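Side-chain contacts in major capsid protein (Faustovirus, PDB 5J7O), which forms the trimeric double jelly-roll building block from which the protein shell of this large DNA virus is probably assembled: residues T76-G81 against S87-S92; D98-M103 against G318-T323; R188-V193 against L198-A203. All coordinates share one frame; numbering follows the deposited sequence.

Overall arrangement
All three contacts belong to one jelly roll and share the four-stranded antiparallel sheet ordered 88-92, 320-326, 186-193, 196-202. Contact 1 lays a loop against the edge strand 88-92, contact 3 pairs the two strands at the other end of the sheet, and contact 2 reaches from central strand 320-326 to strand 99-109 of the facing sheet. The centres of contacts 1 and 2 lie about 13 Å apart, those of contacts 2 and 3 about 12 Å, and those of contacts 1 and 3 about 14 Å. Backbone pairing couples them: F91 N lies 2.8 Å from I322 O, and T323 O lies 2.7 Å from K190 N. Contacts 1 and 3 do not touch directly.

Contact 1. Residues T76-G81 against S87-S92; sequences TRPNTG and STIQFS
P78 lies over one face of the F91 ring, its CB 4.3 Å from the ring centroid and 21° off the normal, a CH-pi contact displaced toward the rim. The proline reaches the same ring with CD, 3.5 Å from F91 CE2, while its CB also packs on CG2 of I89, which lies alongside. P78 thus bridges two buried side chains that continue inward to strand 389-401, where both meet I392. Beside this apolar patch the loop is tied down by N79. Its backbone N donates to Q90 O at 2.8 Å, nearly in line with the carbonyl bond. The N79 amide turns toward the strand with CG beside its own backbone N (chi1 -43°), and ND2 donates to S92 OG at 3.1 Å from a position where the hydroxyl is tilted 26° out of the amide plane; a second bond from ND2, to Q90 OE1, is weak. The other end of that amide is held through water: one molecule donates to N79 OD1 at 2.6 Å and to R77 O at 2.7 Å, and accepts from S92 N at 2.6 Å. Both ends of the N79 amide are therefore engaged, which should fix its rotation. At T80, OG1 takes a weak bond from Q90 N. A loop leaving strand 69-76 and folding back along edge strand 88-92 is the B-to-C connection of a viral jelly roll.

Contact 2. Residues D98-M103 against G318-T323; sequences DFFSDM and GQRFIT
The interior of a jelly-roll sandwich is bridged here, with F100 and M103 of one sheet meeting R320 and I322 of the other. The segments run in nearly the same direction, 15° apart, but their backbones stay well separated: the CA atoms of M103 and I322 are 9.8 Å apart and those of F100 and R320 11.8 Å, so side chains alone span the gap. R320 sends an extended chain inward until NH1 comes 3.6 Å from F100 CE1. F100 CD1 lies over one face of the guanidinium, with the ring plane turned 74° from it, so the two groups do not stack in parallel. The N-H groups of R320 are engaged by oxygens: NE donates to I93 O, and NH1 to I315 O and S312 OG, which would hold the guanidinium in place. The M103 chain, extended beyond CG, brings SD to 3.9 Å from I322 CG1 and 4.1 Å from I322 CD1; L394 touches both residues. On strand 99-109, D102 has Y548 of a second subunit as a hydrogen-bond partner. Facing-sheet packing is common to beta sandwiches; topology makes this a jelly roll, with 99-109 in sheet B-I-D-G and 320-326 strand H of C-H-E-F.

Contact 3. Residues R188-V193 against L198-A203; sequences RVKFEV and LDEYTA
Strands 188-193 and 199-202 run antiparallel, their axes 4.8 Å apart at closest approach and at 171° to each other. V189 and Y201 form a hydrogen-bonded pair, with V189 N to Y201 O at 3.0 Å, and F191 and D199 form the next, with F191 N to D199 O at 2.9 Å. At the turn end L198 and D199 both face F191, a classic beta bulge: F191 O accepts from L198 N at 2.8 Å and only weakly from D199 N. On the face carrying V189, F191 and Y201, the tyrosine ring lies alongside the valine, whose CB sits over one ring face, 4.1 Å from the centroid and 20° off the normal. That CH-pi contact depends on Y201 placing CG between its backbone N and carbonyl carbon (chi1 62°), which brings the ring back across to V189; the hydroxyl is then bonded to L300 N. L198 spreads its two methyls over the opposing strand, CD1 meeting V193 CG2 at 3.7 Å and CD2 meeting the F191 ring. The other face is polar. R188 bends at its third torsion, and T202 CG2 lies over one face of its guanidinium, 3.5 Å from NH2. E200 OE1 stands near the guanidinium plane, but at 4.1 Å from R188 NE it is too distant for a salt bridge. T202 OG1 is hydrogen-bonded to E423 OE1 and, from the N-cap position of helix 203-212, takes a weak bond from L204 N. With 196-202 outermost in the four-stranded sheet and 186-193 next to it, they make the E-F beta hairpin of a jelly roll.

Contact 1. Residues T76-G81 against S87-S92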
loop_
_atom_site.group_PDB
_atom_site.type_symbol
_atom_site.label_atom_id
_atom_site.label_comp_id
_atom_site.label_asym_id
_atom_site.label_seq_id
_atom_site.Cartn_x
_atom_site.Cartn_y
_atom_site.Cartn_z
ATOM N N THR B 76 0.577 -35.949 -0.142
ATOM C CA THR B 76 0.773 -37.164 -0.916
ATOM C C THR B 76 1.553 -36.837 -2.182
ATOM O O THR B 76 1.595 -35.691 -2.635
ATOM C CB THR B 76 -0.563 -37.832 -1.274
ATOM O OG1 THR B 76 -0.315 -39.118 -1.855
ATOM C CG2 THR B 76 -1.344 -36.977 -2.263
ATOM N N ARG B 77 2.173 -37.865 -2.745
ATOM C CA ARG B 77 2.996 -37.758 -3.937
ATOM C C ARG B 77 2.209 -38.161 -5.174
ATOM O O ARG B 77 1.193 -38.857 -5.078
ATOM C CB ARG B 77 4.242 -38.640 -3.798
ATOM C CG ARG B 77 5.157 -38.225 -2.664
ATOM C CD ARG B 77 6.546 -38.812 -2.827
ATOM N NE ARG B 77 7.451 -38.343 -1.782
ATOM C CZ ARG B 77 8.064 -37.164 -1.799
ATOM N NH1 ARG B 77 7.869 -36.327 -2.810
ATOM N NH2 ARG B 77 8.870 -36.818 -0.805
ATOM N N PRO B 78 2.640 -37.732 -6.358
ATOM C CA PRO B 78 1.915 -38.098 -7.578
ATOM C C PRO B 78 2.101 -39.565 -7.936
ATOM O O PRO B 78 3.078 -40.215 -7.557
ATOM C CB PRO B 78 2.534 -37.191 -8.645
ATOM C CG PRO B 78 3.898 -36.895 -8.131
ATOM C CD PRO B 78 3.750 -36.805 -6.641
ATOM N N ASN B 79 1.131 -40.082 -8.687
ATOM C CA ASN B 79 1.186 -41.442 -9.207
ATOM C C ASN B 79 2.065 -41.565 -10.443
ATOM O O ASN B 79 2.244 -42.679 -10.947
ATOM C CB ASN B 79 -0.224 -41.934 -9.549
ATOM C CG ASN B 79 -1.247 -41.561 -8.495
ATOM O OD1 ASN B 79 -0.997 -41.689 -7.297
ATOM N ND2 ASN B 79 -2.408 -41.090 -8.939
ATOM N N THR B 80 2.619 -40.457 -10.936
ATOM C CA THR B 80 3.266 -40.407 -12.241
ATOM C C THR B 80 4.781 -40.239 -12.144
ATOM O O THR B 80 5.413 -39.718 -13.065
ATOM C CB THR B 80 2.658 -39.285 -13.081
ATOM O OG1 THR B 80 2.532 -38.103 -12.281
ATOM C CG2 THR B 80 1.284 -39.693 -13.591
ATOM N N GLY B 81 5.377 -40.676 -11.036
ATOM C CA GLY B 81 6.826 -40.707 -10.946
ATOM C C GLY B 81 7.454 -39.329 -10.818
ATOM O O GLY B 81 6.843 -38.371 -10.334
ATOM N N SER B 87 4.626 -31.564 -18.617
ATOM C CA SER B 87 4.126 -32.911 -18.382
ATOM C C SER B 87 2.841 -32.840 -17.571
ATOM O O SER B 87 2.447 -31.781 -17.075
ATOM C CB SER B 87 5.167 -33.778 -17.666
ATOM O OG SER B 87 5.407 -33.302 -16.352
ATOM N N THR B 88 2.190 -33.992 -17.444
ATOM C CA THR B 88 0.977 -34.133 -16.651
ATOM C C THR B 88 1.306 -34.842 -15.345
ATOM O O THR B 88 1.904 -35.924 -15.351
ATOM C CB THR B 88 -0.095 -34.907 -17.420
ATOM O OG1 THR B 88 -0.554 -34.122 -18.527
ATOM C CG2 THR B 88 -1.274 -35.230 -16.515
ATOM N N ILE B 89 0.919 -34.227 -14.231
ATOM C CA ILE B 89 1.137 -34.767 -12.894
ATOM C C ILE B 89 -0.227 -35.067 -12.288
ATOM O O ILE B 89 -1.133 -34.227 -12.341
ATOM C CB ILE B 89 1.930 -33.781 -12.019
ATOM C CG1 ILE B 89 3.294 -33.491 -12.647
ATOM C CG2 ILE B 89 2.088 -34.315 -10.611
ATOM C CD1 ILE B 89 4.093 -32.446 -11.906
ATOM N N GLN B 90 -0.378 -36.262 -11.719
ATOM C CA GLN B 90 -1.660 -36.690 -11.174
ATOM C C GLN B 90 -1.487 -37.197 -9.752
ATOM O O GLN B 90 -0.640 -38.057 -9.492
ATOM C CB GLN B 90 -2.300 -37.780 -12.035
ATOM C CG GLN B 90 -3.722 -38.111 -11.614
ATOM C CD GLN B 90 -4.257 -39.358 -12.281
ATOM O OE1 GLN B 90 -3.731 -40.454 -12.088
ATOM N NE2 GLN B 90 -5.313 -39.199 -13.072
ATOM N N PHE B 91 -2.303 -36.673 -8.842
ATOM C CA PHE B 91 -2.365 -37.134 -7.464
ATOM C C PHE B 91 -3.667 -37.889 -7.237
ATOM O O PHE B 91 -4.720 -37.497 -7.749
ATOM C CB PHE B 91 -2.297 -35.968 -6.472
ATOM C CG PHE B 91 -1.089 -35.094 -6.628
ATOM C CD1 PHE B 91 -1.097 -34.032 -7.517
ATOM C CD2 PHE B 91 0.046 -35.315 -5.866
ATOM C CE1 PHE B 91 0.009 -33.218 -7.656
ATOM C CE2 PHE B 91 1.156 -34.504 -6.000
ATOM C CZ PHE B 91 1.137 -33.454 -6.896
ATOM N N SER B 92 -3.593 -38.968 -6.468
ATOM C CA SER B 92 -4.794 -39.538 -5.884
ATOM C C SER B 92 -5.131 -38.790 -4.602
ATOM O O SER B 92 -4.245 -38.311 -3.889
ATOM C CB SER B 92 -4.611 -41.027 -5.590
ATOM O OG SER B 92 -4.561 -41.787 -6.784
HETATM O O HOH W 1 -1.298 -39.771 -5.548
#

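Contact 2. Residues D98-M103 against G318-T323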
loop_
_atom_site.group_PDB
_atom_site.type_symbol
_atom_site.label_atom_id
_atom_site.label_comp_id
_atom_site.label_asym_id
_atom_site.label_seq_id
_atom_site.Cartn_x
_atom_site.Cartn_y
_atom_site.Cartn_z
ATOM N N ASP B 98 -13.340 -37.929 7.045
ATOM C CA ASP B 98 -14.714 -38.056 6.574
ATOM C C ASP B 98 -14.993 -37.088 5.433
ATOM O O ASP B 98 -15.834 -37.366 4.571
ATOM C CB ASP B 98 -15.690 -37.814 7.725
ATOM C CG ASP B 98 -15.456 -38.751 8.893
ATOM O OD1 ASP B 98 -15.278 -39.964 8.657
ATOM O OD2 ASP B 98 -15.444 -38.274 10.048
ATOM N N PHE B 99 -14.301 -35.951 5.419
ATOM C CA PHE B 99 -14.416 -34.953 4.368
ATOM C C PHE B 99 -13.016 -34.474 4.012
ATOM O O PHE B 99 -12.082 -34.592 4.809
ATOM C CB PHE B 99 -15.284 -33.759 4.804
ATOM C CG PHE B 99 -16.673 -34.134 5.244
ATOM C CD1 PHE B 99 -16.902 -34.641 6.513
ATOM C CD2 PHE B 99 -17.754 -33.954 4.397
ATOM C CE1 PHE B 99 -18.178 -34.982 6.920
ATOM C CE2 PHE B 99 -19.032 -34.292 4.798
ATOM C CZ PHE B 99 -19.243 -34.809 6.060
ATOM N N PHE B 100 -12.868 -33.936 2.804
ATOM C CA PHE B 100 -11.643 -33.245 2.430
ATOM C C PHE B 100 -11.985 -31.857 1.911
ATOM O O PHE B 100 -13.039 -31.642 1.305
ATOM C CB PHE B 100 -10.804 -34.033 1.398
ATOM C CG PHE B 100 -11.569 -34.489 0.185
ATOM C CD1 PHE B 100 -12.220 -35.712 0.181
ATOM C CD2 PHE B 100 -11.596 -33.718 -0.965
ATOM C CE1 PHE B 100 -12.908 -36.145 -0.939
ATOM C CE2 PHE B 100 -12.282 -34.144 -2.089
ATOM C CZ PHE B 100 -12.939 -35.359 -2.074
ATOM N N SER B 101 -11.083 -30.909 2.171
ATOM C CA SER B 101 -11.376 -29.499 1.947
ATOM C C SER B 101 -10.304 -28.821 1.102
ATOM O O SER B 101 -10.048 -29.233 -0.035
ATOM C CB SER B 101 -11.529 -28.778 3.289
ATOM O OG SER B 101 -12.088 -27.488 3.121
ATOM N N ASP B 102 -9.673 -27.783 1.649
ATOM C CA ASP B 102 -8.749 -26.966 0.874
ATOM C C ASP B 102 -7.504 -27.757 0.485
ATOM O O ASP B 102 -7.047 -28.645 1.209
ATOM C CB ASP B 102 -8.355 -25.715 1.660
ATOM C CG ASP B 102 -7.799 -26.036 3.033
ATOM O OD1 ASP B 102 -8.592 -26.422 3.919
ATOM O OD2 ASP B 102 -6.573 -25.892 3.233
ATOM N N MET B 103 -6.958 -27.421 -0.683
ATOM C CA MET B 103 -5.810 -28.117 -1.244
ATOM C C MET B 103 -4.754 -27.112 -1.680
ATOM O O MET B 103 -5.080 -26.034 -2.187
ATOM C CB MET B 103 -6.216 -28.994 -2.435
ATOM C CG MET B 103 -7.202 -30.095 -2.084
ATOM S SD MET B 103 -7.593 -31.158 -3.487
ATOM C CE MET B 103 -8.691 -32.341 -2.710
ATOM N N GLY B 318 -10.246 -44.152 -5.224
ATOM C CA GLY B 318 -9.824 -44.907 -6.384
ATOM C C GLY B 318 -10.322 -44.371 -7.708
ATOM O O GLY B 318 -9.829 -44.803 -8.758
ATOM N N GLN B 319 -11.286 -43.449 -7.693
ATOM C CA GLN B 319 -11.804 -42.824 -8.904
ATOM C C GLN B 319 -11.763 -41.303 -8.808
ATOM O O GLN B 319 -12.422 -40.618 -9.596
ATOM C CB GLN B 319 -13.230 -43.302 -9.184
ATOM C CG GLN B 319 -14.045 -43.537 -7.923
ATOM C CD GLN B 319 -15.527 -43.675 -8.199
ATOM O OE1 GLN B 319 -16.328 -42.843 -7.775
ATOM N NE2 GLN B 319 -15.902 -44.736 -8.903
ATOM N N ARG B 320 -11.004 -40.766 -7.855
ATOM C CA ARG B 320 -10.895 -39.332 -7.629
ATOM C C ARG B 320 -9.434 -38.922 -7.746
ATOM O O ARG B 320 -8.560 -39.538 -7.125
ATOM C CB ARG B 320 -11.461 -38.954 -6.256
ATOM C CG ARG B 320 -10.883 -39.761 -5.101
ATOM C CD ARG B 320 -11.669 -39.556 -3.817
ATOM N NE ARG B 320 -10.900 -39.960 -2.643
ATOM C CZ ARG B 320 -11.399 -40.040 -1.414
ATOM N NH1 ARG B 320 -12.675 -39.753 -1.196
ATOM N NH2 ARG B 320 -10.623 -40.411 -0.405
ATOM N N PHE B 321 -9.167 -37.893 -8.548
ATOM C CA PHE B 321 -7.795 -37.498 -8.825
ATOM C C PHE B 321 -7.704 -35.988 -8.969
ATOM O O PHE B 321 -8.681 -35.318 -9.316
ATOM C CB PHE B 321 -7.259 -38.157 -10.101
ATOM C CG PHE B 321 -7.276 -39.655 -10.068
ATOM C CD1 PHE B 321 -6.208 -40.362 -9.542
ATOM C CD2 PHE B 321 -8.357 -40.359 -10.573
ATOM C CE1 PHE B 321 -6.221 -41.743 -9.515
ATOM C CE2 PHE B 321 -8.375 -41.740 -10.547
ATOM C CZ PHE B 321 -7.306 -42.432 -10.018
ATOM N N ILE B 322 -6.512 -35.462 -8.699
ATOM C CA ILE B 322 -6.150 -34.089 -9.026
ATOM C C ILE B 322 -5.064 -34.158 -10.091
ATOM O O ILE B 322 -3.954 -34.640 -9.832
ATOM C CB ILE B 322 -5.672 -33.307 -7.794
ATOM C CG1 ILE B 322 -6.830 -33.087 -6.820
ATOM C CG2 ILE B 322 -5.071 -31.973 -8.216
ATOM C CD1 ILE B 322 -7.980 -32.291 -7.405
ATOM N N THR B 323 -5.387 -33.695 -11.294
ATOM C CA THR B 323 -4.470 -33.715 -12.426
ATOM C C THR B 323 -3.998 -32.296 -12.709
ATOM O O THR B 323 -4.806 -31.362 -12.736
ATOM C CB THR B 323 -5.145 -34.316 -13.662
ATOM O OG1 THR B 323 -5.315 -35.727 -13.475
ATOM C CG2 THR B 323 -4.315 -34.066 -14.911
#

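Contact 3. Residues R188-V193 against L198-A203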
loop_
_atom_site.group_PDB
_atom_site.type_symbol
_atom_site.label_atom_id
_atom_site.label_comp_id
_atom_site.label_asym_id
_atom_site.label_seq_id
_atom_site.Cartn_x
_atom_site.Cartn_y
_atom_site.Cartn_z
ATOM N N ARG B 188 -3.189 -26.347 -16.707
ATOM C CA ARG B 188 -4.525 -26.812 -16.375
ATOM C C ARG B 188 -4.485 -27.530 -15.034
ATOM O O ARG B 188 -3.485 -28.157 -14.675
ATOM C CB ARG B 188 -5.089 -27.749 -17.457
ATOM C CG ARG B 188 -4.785 -27.313 -18.886
ATOM C CD ARG B 188 -5.704 -27.987 -19.893
ATOM N NE ARG B 188 -7.008 -27.334 -19.961
ATOM C CZ ARG B 188 -7.291 -26.315 -20.769
ATOM N NH1 ARG B 188 -6.359 -25.829 -21.578
ATOM N NH2 ARG B 188 -8.505 -25.781 -20.766
ATOM N N VAL B 189 -5.583 -27.418 -14.290
ATOM C CA VAL B 189 -5.747 -28.075 -12.997
ATOM C C VAL B 189 -7.107 -28.755 -13.002
ATOM O O VAL B 189 -8.132 -28.092 -13.195
ATOM C CB VAL B 189 -5.639 -27.085 -11.824
ATOM C CG1 VAL B 189 -5.831 -27.807 -10.502
ATOM C CG2 VAL B 189 -4.299 -26.364 -11.851
ATOM N N LYS B 190 -7.123 -30.069 -12.787
ATOM C CA LYS B 190 -8.325 -30.873 -12.952
ATOM C C LYS B 190 -8.698 -31.582 -11.658
ATOM O O LYS B 190 -7.835 -32.135 -10.968
ATOM C CB LYS B 190 -8.139 -31.915 -14.063
ATOM C CG LYS B 190 -8.200 -31.353 -15.474
ATOM C CD LYS B 190 -7.714 -32.376 -16.489
ATOM C CE LYS B 190 -8.414 -33.715 -16.311
ATOM N NZ LYS B 190 -7.859 -34.753 -17.222
ATOM N N PHE B 191 -9.991 -31.562 -11.339
ATOM C CA PHE B 191 -10.581 -32.405 -10.304
ATOM C C PHE B 191 -11.421 -33.456 -11.018
ATOM O O PHE B 191 -12.497 -33.148 -11.543
ATOM C CB PHE B 191 -11.425 -31.585 -9.330
ATOM C CG PHE B 191 -12.093 -32.411 -8.264
ATOM C CD1 PHE B 191 -11.472 -33.536 -7.746
ATOM C CD2 PHE B 191 -13.350 -32.069 -7.790
ATOM C CE1 PHE B 191 -12.087 -34.299 -6.770
ATOM C CE2 PHE B 191 -13.969 -32.829 -6.816
ATOM C CZ PHE B 191 -13.337 -33.945 -6.306
ATOM N N GLU B 192 -10.933 -34.693 -11.033
ATOM C CA GLU B 192 -11.445 -35.737 -11.910
ATOM C C GLU B 192 -12.145 -36.817 -11.095
ATOM O O GLU B 192 -11.588 -37.316 -10.111
ATOM C CB GLU B 192 -10.302 -36.342 -12.725
ATOM C CG GLU B 192 -10.694 -36.857 -14.093
ATOM C CD GLU B 192 -9.485 -37.139 -14.961
ATOM O OE1 GLU B 192 -8.397 -36.604 -14.655
ATOM O OE2 GLU B 192 -9.618 -37.895 -15.945
ATOM N N VAL B 193 -13.363 -37.172 -11.504
ATOM C CA VAL B 193 -14.142 -38.230 -10.869
ATOM C C VAL B 193 -14.730 -39.116 -11.958
ATOM O O VAL B 193 -15.380 -38.618 -12.884
ATOM C CB VAL B 193 -15.264 -37.669 -9.972
ATOM C CG1 VAL B 193 -15.990 -38.802 -9.261
ATOM C CG2 VAL B 193 -14.706 -36.676 -8.962
ATOM N N LEU B 198 -14.689 -33.084 -13.296
ATOM C CA LEU B 198 -15.760 -32.481 -12.513
ATOM C C LEU B 198 -15.619 -30.965 -12.471
ATOM O O LEU B 198 -16.622 -30.244 -12.486
ATOM C CB LEU B 198 -15.776 -33.071 -11.102
ATOM C CG LEU B 198 -17.042 -32.864 -10.265
ATOM C CD1 LEU B 198 -17.230 -34.010 -9.285
ATOM C CD2 LEU B 198 -16.997 -31.544 -9.519
ATOM N N ASP B 199 -14.385 -30.469 -12.419
ATOM C CA ASP B 199 -14.122 -29.039 -12.499
ATOM C C ASP B 199 -12.664 -28.840 -12.879
ATOM O O ASP B 199 -11.802 -29.651 -12.530
ATOM C CB ASP B 199 -14.435 -28.322 -11.182
ATOM C CG ASP B 199 -14.401 -26.812 -11.323
ATOM O OD1 ASP B 199 -14.681 -26.315 -12.434
ATOM O OD2 ASP B 199 -14.093 -26.123 -10.328
ATOM N N GLU B 200 -12.400 -27.752 -13.597
ATOM C CA GLU B 200 -11.056 -27.475 -14.079
ATOM C C GLU B 200 -10.924 -25.992 -14.386
ATOM O O GLU B 200 -11.906 -25.322 -14.718
ATOM C CB GLU B 200 -10.731 -28.303 -15.325
ATOM C CG GLU B 200 -11.790 -28.209 -16.407
ATOM C CD GLU B 200 -11.359 -28.858 -17.704
ATOM O OE1 GLU B 200 -10.136 -28.969 -17.938
ATOM O OE2 GLU B 200 -12.244 -29.256 -18.491
ATOM N N TYR B 201 -9.696 -25.490 -14.271
ATOM C CA TYR B 201 -9.391 -24.110 -14.618
ATOM C C TYR B 201 -7.969 -24.047 -15.157
ATOM O O TYR B 201 -7.194 -25.001 -15.039
ATOM C CB TYR B 201 -9.572 -23.170 -13.418
ATOM C CG TYR B 201 -8.670 -23.465 -12.238
ATOM C CD1 TYR B 201 -7.382 -22.948 -12.175
ATOM C CD2 TYR B 201 -9.114 -24.245 -11.180
ATOM C CE1 TYR B 201 -6.558 -23.211 -11.100
ATOM C CE2 TYR B 201 -8.295 -24.512 -10.098
ATOM C CZ TYR B 201 -7.020 -23.992 -10.063
ATOM O OH TYR B 201 -6.201 -24.253 -8.989
ATOM N N THR B 202 -7.631 -22.911 -15.752
ATOM C CA THR B 202 -6.325 -22.702 -16.359
ATOM C C THR B 202 -5.579 -21.596 -15.614
ATOM O O THR B 202 -6.039 -21.084 -14.590
ATOM C CB THR B 202 -6.463 -22.362 -17.846
ATOM O OG1 THR B 202 -7.087 -21.078 -17.987
ATOM C CG2 THR B 202 -7.302 -23.407 -18.561
ATOM N N ALA B 203 -4.409 -21.233 -16.145
ATOM C CA ALA B 203 -3.698 -20.068 -15.631
ATOM C C ALA B 203 -4.494 -18.793 -15.866
ATOM O O ALA B 203 -4.331 -17.814 -15.130
ATOM C CB ALA B 203 -2.319 -19.963 -16.284
#